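Side-chain contact in uncharacterized protein (Chondromyces crocatus, PDB 6I86), which is of unknown function but is encoded in the crocagin gene cluster and probably takes part in making this ribosomally synthesised peptide: residues I88-S92 / G93-A97. Residues are numbered along the deposited sequence; the frame is centred on the assembly and turned at random.
Sequences IVLPS and GRLVA
A type I beta turn, Leu90-Pro91-Ser92-Gly93, carries the chain from strand 82-90 into strand 94-99. Pro91 and Ser92 occupy its two central positions. The turn is closed by a weak hydrogen bond from Gly93 N to Leu90 O, 3.3 Å long and bent to 133° at the hydrogen. Gly93 follows with left-handed backbone angles. A CB there would press against Ser92 O at 2.6 Å, which accounts for the glycine. Leu90 CB packs against the glycine, 4.0 Å from Gly93 CA.

Ser92 adds an ST turn. Ser92 OG accepts the N-H of Arg94 N at 3.3 Å, nearly straight at 163°. OG sits between the backbone N and the carbonyl carbon (chi1 74°), and this brings the hydroxyl within reach of the N-H two residues on. Ser92 OG also lies 3.6 Å from Arg94 CB. Asp22 of strand 17-22 grips the corner: its OD1 is hydrogen-bonded to Ser92 OG, and its OD2 makes a weak bond with Gly93 N. With an alanine at Ser92, Arg94 N would probably lose its side-chain acceptor and Asp22 OD1 its hydroxyl partner.

The two strands belong to different sheets, so the turn is a link between sheets and not the tip of a hairpin. Strand 82-90 is an outer strand of the five-stranded mixed sheet, while 94-99 lies inside the four-stranded antiparallel one. Beyond the turn, Leu95 reaches back with one branch. Leu95 CD1 meets Leu90 CD2 at 4.0 Å and Ile88 CD1 at 4.1 Å. In both pairs the side chains cross obliquely, touching by end methyls. Ile88 is extended at both side-chain torsions, which carries CD1 to the leucine. Val119 and Tyr117 of strand 115-123 touch Ile88 and Leu90 respectively, and Val109 touches Leu95.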
loop_
_atom_site.group_PDB
_atom_site.type_symbol
_atom_site.label_atom_id
_atom_site.label_comp_id
_atom_site.label_asym_id
_atom_site.label_seq_id
_atom_site.Cartn_x
_atom_site.Cartn_y
_atom_site.Cartn_z
ATOM N N ILE A 88 2.453 0.338 -10.823
ATOM C CA ILE A 88 3.198 1.404 -10.166
ATOM C C ILE A 88 4.563 1.523 -10.828
ATOM O O ILE A 88 5.170 0.523 -11.225
ATOM C CB ILE A 88 3.321 1.163 -8.644
ATOM C CG1 ILE A 88 3.694 2.467 -7.936
ATOM C CG2 ILE A 88 4.345 0.075 -8.331
ATOM C CD1 ILE A 88 3.678 2.367 -6.432
ATOM N N VAL A 89 5.026 2.763 -10.966
ATOM C CA VAL A 89 6.369 3.066 -11.447
ATOM C C VAL A 89 7.214 3.471 -10.250
ATOM O O VAL A 89 6.816 4.339 -9.463
ATOM C CB VAL A 89 6.348 4.181 -12.506
ATOM C CG1 VAL A 89 7.762 4.502 -12.972
ATOM C CG2 VAL A 89 5.477 3.777 -13.683
ATOM N N LEU A 90 8.381 2.841 -10.107
ATOM C CA LEU A 90 9.280 3.080 -8.980
ATOM C C LEU A 90 10.642 3.487 -9.524
ATOM O O LEU A 90 11.517 2.632 -9.742
ATOM C CB LEU A 90 9.383 1.840 -8.094
ATOM C CG LEU A 90 8.074 1.381 -7.447
ATOM C CD1 LEU A 90 8.243 0.016 -6.797
ATOM C CD2 LEU A 90 7.577 2.402 -6.433
ATOM N N PRO A 91 10.869 4.783 -9.753
ATOM C CA PRO A 91 12.140 5.210 -10.363
ATOM C C PRO A 91 13.366 4.900 -9.520
ATOM O O PRO A 91 14.450 4.694 -10.081
ATOM C CB PRO A 91 11.946 6.723 -10.543
ATOM C CG PRO A 91 10.461 6.921 -10.544
ATOM C CD PRO A 91 9.915 5.894 -9.609
ATOM N N SER A 92 13.236 4.859 -8.193
ATOM C CA SER A 92 14.347 4.510 -7.318
ATOM C C SER A 92 14.235 3.110 -6.734
ATOM O O SER A 92 15.215 2.612 -6.169
ATOM C CB SER A 92 14.465 5.524 -6.168
ATOM O OG SER A 92 13.438 5.333 -5.211
ATOM N N GLY A 93 13.077 2.464 -6.855
ATOM C CA GLY A 93 12.864 1.166 -6.256
ATOM C C GLY A 93 12.527 1.189 -4.783
ATOM O O GLY A 93 12.233 0.127 -4.218
ATOM N N ARG A 94 12.554 2.356 -4.142
ATOM C CA ARG A 94 12.256 2.473 -2.718
ATOM C C ARG A 94 10.758 2.704 -2.556
ATOM O O ARG A 94 10.260 3.814 -2.767
ATOM C CB ARG A 94 13.068 3.598 -2.090
ATOM C CG ARG A 94 13.276 3.432 -0.602
ATOM C CD ARG A 94 14.055 4.589 -0.017
ATOM N NE ARG A 94 13.693 4.813 1.377
ATOM C CZ ARG A 94 14.174 4.099 2.389
ATOM N NH1 ARG A 94 15.041 3.121 2.154
ATOM N NH2 ARG A 94 13.797 4.362 3.633
ATOM N N LEU A 95 10.039 1.650 -2.183
ATOM C CA LEU A 95 8.598 1.717 -1.977
ATOM C C LEU A 95 8.318 2.155 -0.545
ATOM O O LEU A 95 8.771 1.511 0.406
ATOM C CB LEU A 95 7.958 0.359 -2.260
ATOM C CG LEU A 95 6.448 0.258 -2.084
ATOM C CD1 LEU A 95 5.733 1.096 -3.133
ATOM C CD2 LEU A 95 6.018 -1.194 -2.158
ATOM N N VAL A 96 7.580 3.256 -0.394
ATOM C CA VAL A 96 7.245 3.806 0.912
ATOM C C VAL A 96 5.748 4.083 0.967
ATOM O O VAL A 96 5.055 4.098 -0.053
ATOM C CB VAL A 96 8.033 5.093 1.233
ATOM C CG1 VAL A 96 9.526 4.848 1.139
ATOM C CG2 VAL A 96 7.626 6.193 0.287
ATOM N N ALA A 97 5.260 4.326 2.181
ATOM C CA ALA A 97 3.835 4.473 2.421
ATOM C C ALA A 97 3.562 5.670 3.319
ATOM O O ALA A 97 4.362 6.004 4.198
ATOM C CB ALA A 97 3.244 3.208 3.056
#